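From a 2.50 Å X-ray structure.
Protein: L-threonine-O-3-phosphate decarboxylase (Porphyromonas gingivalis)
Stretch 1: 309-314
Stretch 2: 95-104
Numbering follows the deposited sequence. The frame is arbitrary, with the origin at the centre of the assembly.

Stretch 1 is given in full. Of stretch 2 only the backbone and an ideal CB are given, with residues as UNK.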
# COMPACT_ATOMS: atom_id res chain seq x y z
N ASN A 309 0.24 23.70 9.47
CA ASN A 309 1.14 23.13 8.48
C ASN A 309 0.59 23.09 7.05
O ASN A 309 1.18 22.46 6.18
CB ASN A 309 1.67 21.75 8.91
CG ASN A 309 0.59 20.64 8.88
OD1 ASN A 309 -0.63 20.90 8.81
ND2 ASN A 309 1.05 19.40 8.95
N PHE A 310 -0.55 23.73 6.83
CA PHE A 310 -1.08 23.87 5.49
C PHE A 310 -0.42 25.08 4.83
O PHE A 310 -0.31 26.15 5.42
CB PHE A 310 -2.62 24.08 5.52
CG PHE A 310 -3.42 22.79 5.50
CD1 PHE A 310 -3.61 22.08 4.32
CD2 PHE A 310 -4.00 22.29 6.66
CE1 PHE A 310 -4.37 20.92 4.29
CE2 PHE A 310 -4.71 21.09 6.63
CZ PHE A 310 -4.90 20.43 5.45
N ARG A 311 0.04 24.89 3.60
CA ARG A 311 0.53 26.00 2.82
C ARG A 311 -0.50 27.11 2.75
O ARG A 311 -1.65 26.90 2.32
CB ARG A 311 0.88 25.53 1.43
CG ARG A 311 2.30 25.88 1.05
CD ARG A 311 2.41 26.18 -0.44
NE ARG A 311 3.73 25.90 -1.04
CZ ARG A 311 4.75 25.28 -0.45
NH1 ARG A 311 4.66 24.86 0.81
NH2 ARG A 311 5.87 25.07 -1.14
N GLY A 312 -0.11 28.30 3.19
CA GLY A 312 -1.04 29.42 3.14
C GLY A 312 -1.85 29.70 4.39
O GLY A 312 -2.71 30.60 4.38
N LEU A 313 -1.57 28.96 5.46
CA LEU A 313 -2.17 29.23 6.77
C LEU A 313 -1.07 29.35 7.81
O LEU A 313 -0.04 28.71 7.69
CB LEU A 313 -3.15 28.11 7.17
CG LEU A 313 -4.13 27.64 6.10
CD1 LEU A 313 -5.01 26.55 6.66
CD2 LEU A 313 -4.94 28.83 5.56
N ASP A 314 -1.27 30.17 8.84
CA ASP A 314 -0.28 30.28 9.91
C ASP A 314 -0.79 29.57 11.20
O ASP A 314 -1.67 28.72 11.12
CB ASP A 314 0.09 31.76 10.16
CG ASP A 314 -1.12 32.60 10.55
OD1 ASP A 314 -2.24 32.05 10.64
OD2 ASP A 314 -0.95 33.82 10.77
N UNK A 95 -3.88 24.48 -6.15
CA UNK A 95 -4.56 25.43 -5.28
C UNK A 95 -4.21 25.16 -3.82
O UNK A 95 -4.07 24.02 -3.42
CB UNK A 95 -6.07 25.36 -5.49
N UNK A 96 -4.02 26.21 -3.03
CA UNK A 96 -3.74 26.08 -1.62
C UNK A 96 -4.68 27.01 -0.81
O UNK A 96 -5.22 27.99 -1.34
CB UNK A 96 -2.27 26.40 -1.34
N UNK A 97 -4.91 26.69 0.47
CA UNK A 97 -4.41 25.45 1.07
C UNK A 97 -5.09 24.22 0.46
O UNK A 97 -6.17 24.35 -0.17
CB UNK A 97 -4.63 25.47 2.58
N UNK A 98 -4.48 23.05 0.65
CA UNK A 98 -5.00 21.77 0.16
C UNK A 98 -4.27 20.60 0.82
O UNK A 98 -3.28 20.79 1.49
CB UNK A 98 -4.86 21.68 -1.36
N UNK A 99 -4.80 19.40 0.64
CA UNK A 99 -4.15 18.17 1.11
C UNK A 99 -2.65 18.16 0.72
O UNK A 99 -2.31 18.24 -0.44
CB UNK A 99 -4.86 16.94 0.53
N UNK A 100 -1.77 18.05 1.71
CA UNK A 100 -0.32 18.29 1.50
C UNK A 100 0.28 17.27 0.55
O UNK A 100 1.40 17.41 0.02
CB UNK A 100 0.43 18.25 2.83
N UNK A 101 -0.50 16.22 0.34
CA UNK A 101 -0.06 15.11 -0.48
C UNK A 101 -0.04 15.37 -1.98
O UNK A 101 0.70 14.69 -2.69
CB UNK A 101 -0.96 13.90 -0.20
N UNK A 102 -0.81 16.33 -2.49
CA UNK A 102 -0.63 16.70 -3.89
C UNK A 102 0.77 17.27 -4.05
O UNK A 102 1.52 16.87 -4.96
CB UNK A 102 -1.69 17.70 -4.35
N UNK A 103 1.13 18.16 -3.13
CA UNK A 103 2.44 18.78 -3.17
C UNK A 103 3.56 17.74 -3.05
O UNK A 103 4.45 17.70 -3.89
CB UNK A 103 2.56 19.82 -2.05
N UNK A 104 3.49 16.90 -2.02
CA UNK A 104 4.54 15.95 -1.73
C UNK A 104 4.75 15.05 -2.91
O UNK A 104 5.88 14.77 -3.26
CB UNK A 104 4.21 15.13 -0.48

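Position 95 lies in a strand, and its ideal CB has no atom of stretch 1 within 5.5 Å. Stretch 1 leaves the choice open; the residue is Ala 95.

At position 96 the CA-to-CB bond points toward stretch 1, and phi/psi of -131/156 is extended. The ideal CB stands 3.7 Å from Arg 311 O, beside the aliphatic start of the arginine side chain and Gly 312, which has no side chain. An apolar side chain of moderate size, such as valine, isoleucine or leucine, would suit. It is Ile 96, with chi1 p and chi2 t; its CG2 lies 3.8 Å from Arg 311 CB.

At position 97 the preceding peptide bond is cis, which favours proline heavily, and phi of -67 fits the ring. The ideal CB points toward the type II turn from Phe 310 to Leu 313, 3.3 Å from Arg 311 O, 3.8 Å from Phe 310 CB and 4.2 Å from Leu 313 CG, so a compact apolar group fits. The residue is Pro 97. Its CG packs 3.6 Å from Leu 313 CD2, and its CB 4.0 Å from Phe 310 CB.

At position 98 CB points away from stretch 1, so the contact is made by the backbone: its O sits 3.0 Å from Phe 310 CE1, at the ring edge. Small or polar side chains are plausible, the more so because the carbonyl O of position 95 is an acceptor nearby. Ser 98, chi1 p, donates from OG to Ala 95 O at 2.7 Å.

Position 99 also points away; its N, at the same ring edge, is 4.0 Å from Phe 310 CE1. Stretch 1 sets little limit, and the residue is Phe 99, chi1 t.

Position 100 points sideways, with its ideal CB 5.4 Å from Asn 309 O. Many residues would do; it is Ala 100.

Positions 101, 102 and 104 are helical and out of reach of stretch 1; they are Glu 101, Tyr 102 and Asp 104.

Position 103 points toward stretch 1, yet its ideal CB has nothing within 5.5 Å. Space remains for a longer side chain, and the Arg 311 guanidinium offers positive charge, so glutamate is favoured, with glutamine possible. Glu 103, chi1 and chi2 both t, reaches out to form a salt bridge, its OE2 3.2 Å from Arg 311 NH2. The oxygen lies over one guanidinium face: charges alone, with no N-H pointing at it.

Stretch 2 95-104: AIPSFAEYED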
# COMPACT_ATOMS: atom_id res chain seq x y z
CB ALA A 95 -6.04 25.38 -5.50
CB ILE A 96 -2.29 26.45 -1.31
CG1 ILE A 96 -1.90 27.72 -2.07
CG2 ILE A 96 -1.34 25.33 -1.68
CD1 ILE A 96 -0.70 28.46 -1.49
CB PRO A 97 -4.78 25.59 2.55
CG PRO A 97 -5.71 26.77 2.65
CD PRO A 97 -5.91 27.38 1.30
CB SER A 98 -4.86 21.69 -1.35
OG SER A 98 -3.53 22.01 -1.75
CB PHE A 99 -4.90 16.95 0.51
CG PHE A 99 -4.52 15.64 1.10
CD1 PHE A 99 -4.51 15.45 2.48
CD2 PHE A 99 -4.21 14.57 0.30
CE1 PHE A 99 -4.18 14.23 3.03
CE2 PHE A 99 -3.86 13.35 0.84
CZ PHE A 99 -3.84 13.18 2.20
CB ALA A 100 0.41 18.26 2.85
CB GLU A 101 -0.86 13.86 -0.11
CG GLU A 101 -0.73 13.51 1.39
CD GLU A 101 0.69 13.14 1.78
OE1 GLU A 101 1.43 12.62 0.92
OE2 GLU A 101 1.05 13.38 2.96
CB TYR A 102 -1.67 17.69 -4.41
CG TYR A 102 -3.08 17.46 -3.95
CD1 TYR A 102 -3.58 16.16 -3.75
CD2 TYR A 102 -3.93 18.55 -3.70
CE1 TYR A 102 -4.90 15.96 -3.32
CE2 TYR A 102 -5.23 18.38 -3.27
CZ TYR A 102 -5.73 17.07 -3.07
OH TYR A 102 -7.02 16.90 -2.63
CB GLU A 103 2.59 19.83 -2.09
CG GLU A 103 3.57 20.92 -2.46
CD GLU A 103 4.00 21.79 -1.26
OE1 GLU A 103 3.12 22.33 -0.53
OE2 GLU A 103 5.23 21.94 -1.04
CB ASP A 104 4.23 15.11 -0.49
CG ASP A 104 4.09 15.94 0.76
OD1 ASP A 104 4.73 17.03 0.84
OD2 ASP A 104 3.33 15.52 1.67
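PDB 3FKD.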